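Local structure of glutathione-specific gamma-glutamylcyclotransferase (Saccharomyces cerevisiae S288c, 5HWI) at residues 26-31 against 128-133; 91-96 against 205-210; 120-125 against 160-165. The protein cleaves glutathione into 5-oxo-L-proline and the dipeptide Cys-Gly, acting specifically on glutathione and not on other gamma-glutamyl peptides. The protein carries 4 engineered substitutions. All coordinates share one frame; numbering follows the deposited sequence. Where two conformers were deposited one is given.

Contact 1 (26-31 against 128-133); sequences HRIPAI and LETNRE
Pro29 and Glu129 carry the backbone link between the strand 26-31 and the segment 128-133, which leaves the sheet here. Ala30 faces Leu128 as an antiparallel non-hydrogen-bonded pair, their CA atoms 4.7 Å apart. One residue on, Glu129 N donates to Pro29 O over 2.9 Å. The N-H points almost straight at the oxygen (171°), although the donor is tilted 33° from the carbonyl plane. Beyond this bond the chains diverge, Ile28 CA lying 6.3 Å from Thr130 CA, and side chains take over.

The departing chain turns its Glu129 carbonyl back toward the strand. The ring of Pro29 lies against that oxygen through CB, CG and CD, with CD the nearest at 3.5 Å from Glu129 O. Ile28 approaches the same oxygen with its CG2 branch, which its first torsion sets opposite the backbone N. Ile28 CG2 also touches Thr130 CG2 at 3.9 Å, the two side chains lying side by side and pointing the same way, and meets Leu128 CD2 at 4.2 Å. Glu129 bends at chi2 (74°), and its carboxylate turns away from the strand to form a salt bridge with Lys153.

Asn131 is the N-cap of helix 132-142, its OD1 accepting a hydrogen bond from His134 N. That helix packs on the junction, with His134 and Leu138 against Ile28 and Leu142 against Leu128. Across the strand's other edge, Ile28 and Ala30 hydrogen-bond through their backbones to Val96 and Gly94 of strand 91-99, so the contact joins sheet and helix where strand 120-128 ends.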
loop_
_atom_site.group_PDB
_atom_site.type_symbol
_atom_site.label_atom_id
_atom_site.label_comp_id
_atom_site.label_asym_id
_atom_site.label_seq_id
_atom_site.Cartn_x
_atom_site.Cartn_y
_atom_site.Cartn_z
ATOM N N HIS A 26 5.439 15.351 9.248
ATOM C CA HIS A 26 5.915 14.115 9.849
ATOM C C HIS A 26 5.719 12.995 8.859
ATOM O O HIS A 26 4.751 13.010 8.091
ATOM C CB HIS A 26 5.107 13.748 11.130
ATOM C CG HIS A 26 5.132 14.830 12.150
ATOM N ND1 HIS A 26 6.272 15.184 12.835
ATOM C CD2 HIS A 26 4.150 15.654 12.595
ATOM C CE1 HIS A 26 5.997 16.176 13.662
ATOM N NE2 HIS A 26 4.715 16.481 13.533
ATOM N N ARG A 27 6.622 12.002 8.913
ATOM C CA ARG A 27 6.558 10.831 8.049
ATOM C C ARG A 27 7.044 9.663 8.887
ATOM O O ARG A 27 8.222 9.662 9.281
ATOM C CB ARG A 27 7.471 11.045 6.826
ATOM C CG ARG A 27 7.429 9.869 5.820
ATOM C CD ARG A 27 8.408 10.168 4.653
ATOM N NE ARG A 27 8.292 9.136 3.616
ATOM C CZ ARG A 27 9.013 8.018 3.614
ATOM N NH1 ARG A 27 9.893 7.787 4.581
ATOM N NH2 ARG A 27 8.867 7.131 2.646
ATOM N N ILE A 28 6.158 8.733 9.237
ATOM C CA ILE A 28 6.460 7.674 10.201
ATOM C C ILE A 28 6.204 6.326 9.546
ATOM O O ILE A 28 5.107 6.098 9.034
ATOM C CB ILE A 28 5.603 7.794 11.472
ATOM C CG1 ILE A 28 5.753 9.215 12.009
ATOM C CG2 ILE A 28 6.093 6.787 12.545
ATOM C CD1 ILE A 28 4.885 9.454 13.238
ATOM N N PRO A 29 7.136 5.388 9.629
ATOM C CA PRO A 29 6.874 3.985 9.250
ATOM C C PRO A 29 5.703 3.400 10.002
ATOM O O PRO A 29 5.552 3.606 11.223
ATOM C CB PRO A 29 8.175 3.273 9.660
ATOM C CG PRO A 29 9.225 4.405 9.561
ATOM C CD PRO A 29 8.522 5.613 10.081
ATOM N N ALA A 30 4.875 2.637 9.272
ATOM C CA ALA A 30 3.608 2.167 9.817
ATOM C C ALA A 30 3.391 0.702 9.450
ATOM O O ALA A 30 3.580 0.342 8.292
ATOM C CB ALA A 30 2.443 2.986 9.270
ATOM N N ILE A 31 3.005 -0.113 10.429
ATOM C CA ILE A 31 2.647 -1.517 10.217
ATOM C C ILE A 31 1.137 -1.570 10.081
ATOM O O ILE A 31 0.406 -1.229 11.017
ATOM C CB ILE A 31 3.088 -2.422 11.370
ATOM C CG1 ILE A 31 4.543 -2.184 11.819
ATOM C CG2 ILE A 31 2.794 -3.868 11.033
ATOM C CD1 ILE A 31 5.479 -2.137 10.738
ATOM N N LEU A 128 2.555 2.272 14.857
ATOM C CA LEU A 128 3.654 3.137 14.459
ATOM C C LEU A 128 5.008 2.534 14.812
ATOM O O LEU A 128 5.240 2.070 15.925
ATOM C CB LEU A 128 3.523 4.515 15.133
ATOM C CG LEU A 128 2.269 5.276 14.770
ATOM C CD1 LEU A 128 2.264 6.600 15.573
ATOM C CD2 LEU A 128 2.154 5.571 13.286
ATOM N N GLU A 129 5.944 2.612 13.882
ATOM C CA GLU A 129 7.318 2.231 14.210
ATOM C C GLU A 129 8.157 3.511 14.231
ATOM O O GLU A 129 8.701 3.949 13.207
ATOM C CB GLU A 129 7.855 1.177 13.210
ATOM C CG GLU A 129 9.336 0.876 13.394
ATOM C CD GLU A 129 9.660 0.029 14.631
ATOM O OE1 GLU A 129 8.772 -0.218 15.475
ATOM O OE2 GLU A 129 10.841 -0.367 14.767
ATOM N N THR A 130 8.270 4.109 15.410
ATOM C CA THR A 130 8.880 5.423 15.543
ATOM C C THR A 130 10.374 5.304 15.797
ATOM O O THR A 130 10.853 4.345 16.423
ATOM C CB THR A 130 8.221 6.190 16.708
ATOM O OG1 THR A 130 8.224 5.354 17.883
ATOM C CG2 THR A 130 6.777 6.564 16.342
ATOM N N ASN A 131 11.111 6.324 15.364
ATOM C CA ASN A 131 12.508 6.424 15.767
ATOM C C ASN A 131 12.618 7.460 16.890
ATOM O O ASN A 131 11.614 8.026 17.340
ATOM C CB ASN A 131 13.405 6.746 14.557
ATOM C CG ASN A 131 13.074 8.084 13.897
ATOM O OD1 ASN A 131 12.797 9.075 14.559
ATOM N ND2 ASN A 131 13.178 8.125 12.593
ATOM N N ARG A 132 13.839 7.719 17.352
ATOM C CA ARG A 132 14.011 8.591 18.523
ATOM C C ARG A 132 13.659 10.037 18.205
ATOM O O ARG A 132 13.174 10.763 19.080
ATOM C CB ARG A 132 15.438 8.490 19.076
ATOM C CG ARG A 132 15.741 7.175 19.797
ATOM N N GLU A 133 13.882 10.465 16.966
ATOM C CA GLU A 133 13.471 11.796 16.538
ATOM C C GLU A 133 11.954 11.952 16.564
ATOM O O GLU A 133 11.452 13.012 16.952
ATOM C CB GLU A 133 13.961 12.041 15.113
ATOM C CG GLU A 133 13.464 13.323 14.476
ATOM C CD GLU A 133 14.228 13.660 13.191
#

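Contact 2 (91-96 against 205-210); sequences VTIGVV and AQMPIM
Ile93 and Val95 of the strand meet Met207, present as selenomethionine, and Ile209 of the loop in an apolar contact that no hydrogen bond crosses. The backbones stay well apart, Ile93 CA being 8.8 Å from Ile209 CA, and the gap is bridged by side chains.

The first kind of contact is between branched aliphatic groups. Ile93 and Ile209 reach toward each other tip to tip, with Ile93 CG2 at 3.7 Å from Ile209 CD1. On Ile209 the chain is extended at chi2 (-164°), which carries CD1 outward to the strand.

The second kind involves the selenomethionine end. Met207 slides past Ile93 in the opposite direction, bringing SE to 4.1 Å from Ile93 CG2, so this one methyl of Ile93 serves both loop residues. A bend at chi3 (58°) turns CE toward Pro29 of strand 26-33. In the conformer of Val95 described here, Met207 SE and CE both lie alongside Val95 CG1, at 4.0 and 3.9 Å. Met207 CE is also 4.0 Å from Gly94 O, a van der Waals approach to the strand backbone.

A third element lies within the loop. Ile209 N hydrogen-bonds to Met207 O at 2.6 Å, closing an inverse gamma turn centred on Pro208; both residues flanking the turn's centre send their side chains to the strand.

Strand 91-99 runs between strands 26-33 and 8-12, and Val95 pairs through its backbone with Gly12 of the latter, part of the segment that, by similarity, binds substrate. The loop, which follows helix 193-205, packs on strand 91-99 and, through Met207, on the adjacent strand 26-33.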
loop_
_atom_site.group_PDB
_atom_site.type_symbol
_atom_site.label_atom_id
_atom_site.label_comp_id
_atom_site.label_asym_id
_atom_site.label_seq_id
_atom_site.Cartn_x
_atom_site.Cartn_y
_atom_site.Cartn_z
ATOM N N VAL A 91 0.004 -8.616 7.373
ATOM C CA VAL A 91 0.847 -7.470 7.693
ATOM C C VAL A 91 1.233 -6.824 6.383
ATOM O O VAL A 91 1.639 -7.529 5.444
ATOM C CB VAL A 91 2.100 -7.895 8.475
ATOM C CG1 VAL A 91 3.043 -6.683 8.630
ATOM C CG2 VAL A 91 1.686 -8.452 9.810
ATOM N N THR A 92 1.029 -5.509 6.274
ATOM C CA THR A 92 1.521 -4.741 5.125
ATOM C C THR A 92 2.278 -3.567 5.710
ATOM O O THR A 92 1.790 -2.957 6.668
ATOM C CB THR A 92 0.378 -4.199 4.238
ATOM O OG1 THR A 92 -0.381 -5.300 3.677
ATOM C CG2 THR A 92 0.886 -3.332 3.121
ATOM N N ILE A 93 3.450 -3.260 5.153
ATOM C CA ILE A 93 4.217 -2.088 5.597
ATOM C C ILE A 93 3.857 -0.894 4.755
ATOM O O ILE A 93 3.823 -0.961 3.516
ATOM C CB ILE A 93 5.737 -2.353 5.528
ATOM C CG1 ILE A 93 6.125 -3.591 6.308
ATOM C CG2 ILE A 93 6.568 -1.132 5.995
ATOM C CD1 ILE A 93 5.716 -3.526 7.693
ATOM N N GLY A 94 3.754 0.274 5.411
ATOM C CA GLY A 94 3.634 1.525 4.688
ATOM C C GLY A 94 4.220 2.694 5.513
ATOM O O GLY A 94 5.053 2.475 6.399
ATOM N N VAL A 95 3.833 3.922 5.188
ATOM C CA VAL A 95 4.235 5.084 5.980
ATOM C C VAL A 95 3.008 5.957 6.156
ATOM O O VAL A 95 2.101 5.971 5.321
ATOM C CB VAL A 95 5.369 5.918 5.358
ATOM C CG1 VAL A 95 6.685 5.166 5.427
ATOM C CG2 VAL A 95 5.010 6.314 3.917
ATOM N N VAL A 96 2.987 6.710 7.250
ATOM C CA VAL A 96 1.936 7.678 7.461
ATOM C C VAL A 96 2.556 9.074 7.404
ATOM O O VAL A 96 3.658 9.316 7.933
ATOM C CB VAL A 96 1.152 7.462 8.788
ATOM C CG1 VAL A 96 0.408 6.205 8.704
ATOM C CG2 VAL A 96 2.084 7.458 9.968
ATOM N N ALA A 205 12.239 -1.966 0.818
ATOM C CA ALA A 205 13.478 -2.661 1.147
ATOM C C ALA A 205 14.472 -1.740 1.858
ATOM O O ALA A 205 15.276 -2.183 2.677
ATOM C CB ALA A 205 14.129 -3.194 -0.131
ATOM N N GLN A 206 14.397 -0.455 1.579
ATOM C CA GLN A 206 15.305 0.531 2.127
ATOM C C GLN A 206 14.748 1.204 3.387
ATOM O O GLN A 206 15.387 2.105 3.949
ATOM C CB GLN A 206 15.604 1.567 1.050
ATOM C CG GLN A 206 16.411 0.947 -0.050
ATOM C CD GLN A 206 16.485 1.826 -1.296
ATOM O OE1 GLN A 206 16.257 3.036 -1.230
ATOM N NE2 GLN A 206 16.794 1.207 -2.435
HETATM N N MSE A 207 13.618 0.755 3.860
HETATM C CA MSE A 207 13.069 1.297 5.108
HETATM C C MSE A 207 13.717 0.610 6.289
HETATM O O MSE A 207 13.784 -0.586 6.316
HETATM C CB MSE A 207 11.550 1.084 5.155
HETATM C CG MSE A 207 10.831 2.090 4.363
HETATM SE SE MSE A 207 8.896 1.958 4.769
HETATM C CE MSE A 207 9.022 2.260 6.623
ATOM N N PRO A 208 14.156 1.324 7.264
ATOM C CA PRO A 208 14.851 0.671 8.379
ATOM C C PRO A 208 13.875 -0.023 9.344
ATOM O O PRO A 208 13.898 0.211 10.542
ATOM C CB PRO A 208 15.613 1.831 9.030
ATOM C CG PRO A 208 14.809 3.042 8.699
ATOM C CD PRO A 208 14.240 2.794 7.318
ATOM N N ILE A 209 12.991 -0.846 8.793
ATOM C CA ILE A 209 12.056 -1.683 9.546
ATOM C C ILE A 209 12.578 -3.112 9.499
ATOM O O ILE A 209 12.595 -3.749 8.434
ATOM C CB ILE A 209 10.634 -1.630 8.979
ATOM C CG1 ILE A 209 9.953 -0.329 9.337
ATOM C CG2 ILE A 209 9.787 -2.751 9.573
ATOM C CD1 ILE A 209 8.456 -0.415 9.130
ATOM N N MET A 210 12.963 -3.624 10.658
ATOM C CA MET A 210 13.539 -4.952 10.761
ATOM C C MET A 210 12.459 -6.017 10.967
ATOM O O MET A 210 11.337 -5.729 11.400
ATOM C CB MET A 210 14.553 -4.986 11.908
ATOM C CG MET A 210 15.762 -4.068 11.677
ATOM S SD MET A 210 16.648 -4.368 10.106
ATOM C CE MET A 210 16.055 -2.941 9.168
#

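Contact 3 (120-125 against 160-165); sequences TLHEVE and VYIGTI
Thr120 pairs with Ile162 at the start of an antiparallel register that continues through Leu121-Tyr161 and His122-Val160. Thr120 N donates to Ile162 O at 2.8 Å from above the carbonyl plane, whereas Ile162 N returns a bond to Thr120 O within that oxygen's carbonyl plane. Thr120 OG1 donates to a water (2.8 Å from OG1 to the water oxygen) that also bonds Ile162 O and Thr164 N, linking the three residues.

On the opposite face Leu121, with CG anti to the backbone N (chi1 -167°), sets CD1 over the Tyr161 ring in a CH-pi contact, 3.8 Å from its centroid and 15° off the normal.

His122 and Val160 exchange two backbone bonds of 2.9 Å, His122 N to Val160 O and Val160 N to His122 O; the second is more bent (133°). The imidazole folds back along its own strand, and His122 NE2 donates to Thr120 OG1 at 2.8 Å, helping to fix the ring's rotation. His122 NE2 also lies near Thr164 CG2, the two side chains crossing obliquely, and His122 CD2 meets Ile162 CB at 3.8 Å. Further on, both methyls of Val124 touch Val160 CG1, the side chains crossing at about a right angle.

Tyr161 OH hydrogen-bonds to Asn112 and Arg108 of helix 101-114, and its side chain touches Glu115, the proton acceptor by similarity. On the Val160 face, Phe35 of strand 35-40 packs on Val124 and Ile162, placing this strand pair between helix and second sheet.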
loop_
_atom_site.group_PDB
_atom_site.type_symbol
_atom_site.label_atom_id
_atom_site.label_comp_id
_atom_site.label_asym_id
_atom_site.label_seq_id
_atom_site.Cartn_x
_atom_site.Cartn_y
_atom_site.Cartn_z
ATOM N N THR A 120 -11.277 4.867 -3.061
ATOM C CA THR A 120 -12.132 5.610 -2.150
ATOM C C THR A 120 -11.399 5.829 -0.830
ATOM O O THR A 120 -10.407 5.173 -0.537
ATOM C CB THR A 120 -13.473 4.878 -1.924
ATOM O OG1 THR A 120 -13.227 3.467 -1.714
ATOM C CG2 THR A 120 -14.326 5.041 -3.167
ATOM N N LEU A 121 -11.884 6.797 -0.047
ATOM C CA LEU A 121 -11.189 7.214 1.164
ATOM C C LEU A 121 -11.763 6.468 2.371
ATOM O O LEU A 121 -12.990 6.444 2.565
ATOM C CB LEU A 121 -11.345 8.733 1.348
ATOM C CG LEU A 121 -10.460 9.436 2.371
ATOM C CD1 LEU A 121 -8.979 9.251 2.127
ATOM C CD2 LEU A 121 -10.865 10.925 2.449
ATOM N N HIS A 122 -10.885 5.913 3.205
ATOM C CA HIS A 122 -11.271 5.133 4.386
ATOM C C HIS A 122 -10.391 5.510 5.568
ATOM O O HIS A 122 -9.390 6.216 5.420
ATOM C CB HIS A 122 -11.136 3.635 4.134
ATOM C CG HIS A 122 -11.902 3.177 2.942
ATOM N ND1 HIS A 122 -13.162 2.616 3.047
ATOM C CD2 HIS A 122 -11.619 3.243 1.619
ATOM C CE1 HIS A 122 -13.610 2.335 1.836
ATOM N NE2 HIS A 122 -12.695 2.706 0.953
ATOM N N GLU A 123 -10.776 5.050 6.765
ATOM C CA GLU A 123 -9.946 5.254 7.954
ATOM C C GLU A 123 -9.565 3.898 8.526
ATOM O O GLU A 123 -10.432 3.031 8.672
ATOM C CB GLU A 123 -10.671 6.117 9.018
ATOM C CG GLU A 123 -10.854 7.556 8.560
ATOM C CD GLU A 123 -11.857 8.355 9.414
ATOM O OE1 GLU A 123 -12.404 7.802 10.395
ATOM O OE2 GLU A 123 -12.096 9.541 9.092
ATOM N N VAL A 124 -8.270 3.688 8.795
ATOM C CA VAL A 124 -7.773 2.412 9.309
ATOM C C VAL A 124 -6.776 2.670 10.429
ATOM O O VAL A 124 -6.165 3.732 10.504
ATOM C CB VAL A 124 -7.087 1.550 8.196
ATOM C CG1 VAL A 124 -8.101 1.258 7.044
ATOM C CG2 VAL A 124 -5.816 2.242 7.683
ATOM N N GLU A 125 -6.592 1.660 11.280
ATOM C CA GLU A 125 -5.594 1.708 12.351
ATOM C C GLU A 125 -4.254 1.163 11.865
ATOM O O GLU A 125 -4.220 0.166 11.141
ATOM C CB GLU A 125 -6.036 0.864 13.545
ATOM C CG GLU A 125 -7.295 1.317 14.142
ATOM C CD GLU A 125 -7.702 0.450 15.340
ATOM O OE1 GLU A 125 -7.395 -0.765 15.362
ATOM O OE2 GLU A 125 -8.294 1.023 16.274
ATOM N N VAL A 160 -6.767 6.676 4.335
ATOM C CA VAL A 160 -6.069 5.805 3.381
ATOM C C VAL A 160 -6.936 5.700 2.129
ATOM O O VAL A 160 -8.157 5.706 2.221
ATOM C CB VAL A 160 -5.752 4.422 4.003
ATOM C CG1 VAL A 160 -7.004 3.668 4.351
ATOM C CG2 VAL A 160 -4.865 3.548 3.007
ATOM N N TYR A 161 -6.300 5.661 0.945
ATOM C CA TYR A 161 -7.015 5.439 -0.315
ATOM C C TYR A 161 -6.957 3.965 -0.709
ATOM O O TYR A 161 -5.873 3.395 -0.818
ATOM C CB TYR A 161 -6.420 6.276 -1.455
ATOM C CG TYR A 161 -6.695 7.746 -1.258
ATOM C CD1 TYR A 161 -5.806 8.534 -0.540
ATOM C CD2 TYR A 161 -7.830 8.325 -1.784
ATOM C CE1 TYR A 161 -6.087 9.899 -0.340
ATOM C CE2 TYR A 161 -8.112 9.655 -1.614
ATOM C CZ TYR A 161 -7.231 10.436 -0.878
ATOM O OH TYR A 161 -7.531 11.781 -0.706
ATOM N N ILE A 162 -8.121 3.370 -0.949
ATOM C CA ILE A 162 -8.230 1.929 -1.195
ATOM C C ILE A 162 -9.126 1.721 -2.399
ATOM O O ILE A 162 -10.185 2.339 -2.481
ATOM C CB ILE A 162 -8.846 1.180 0.010
ATOM C CG1 ILE A 162 -7.855 1.214 1.193
ATOM C CG2 ILE A 162 -9.181 -0.248 -0.366
ATOM C CD1 ILE A 162 -8.426 0.653 2.456
ATOM N N GLY A 163 -8.671 0.892 -3.349
ATOM C CA GLY A 163 -9.547 0.430 -4.434
ATOM C C GLY A 163 -10.284 -0.775 -3.903
ATOM O O GLY A 163 -9.689 -1.864 -3.778
ATOM N N THR A 164 -11.550 -0.596 -3.536
ATOM C CA THR A 164 -12.300 -1.691 -2.922
ATOM C C THR A 164 -12.674 -2.731 -3.977
ATOM O O THR A 164 -12.604 -2.502 -5.205
ATOM C CB THR A 164 -13.563 -1.192 -2.233
ATOM O OG1 THR A 164 -14.464 -0.646 -3.196
ATOM C CG2 THR A 164 -13.212 -0.104 -1.231
ATOM N N ILE A 165 -13.039 -3.911 -3.475
ATOM C CA ILE A 165 -13.274 -5.009 -4.398
ATOM C C ILE A 165 -14.413 -4.689 -5.341
ATOM O O ILE A 165 -14.512 -5.318 -6.400
ATOM C CB ILE A 165 -13.497 -6.318 -3.608
ATOM C CG1 ILE A 165 -14.778 -6.242 -2.789
ATOM C CG2 ILE A 165 -12.267 -6.593 -2.686
ATOM C CD1 ILE A 165 -14.960 -7.471 -1.947
HETATM O O HOH W 1 -12.857 2.051 -4.107
#

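How the contacts relate
From the N terminus the chain runs through 26-31, then 91-96, 120-125, 128-133, 160-165 and 205-210. Contact 1 closes the first loop when 128-133 returns to strand 26-33. It crosses contact 3, whose 120-125 lies on the strand that ends at Leu128, the first residue of 128-133, and also contact 2. Contact 3 is nested inside the long loop that contact 2 closes at 205-210. Contacts 1 and 2 touch directly: their strands pair, and Ile31 packs on Ile93. Contact 3 stands about 21 Å from contact 1 and about 19 Å from contact 2, centre to centre. Together they join strands 120-128 and 155-162 within one sheet and attach helix 132-142 and the loop after helix 193-205 to it.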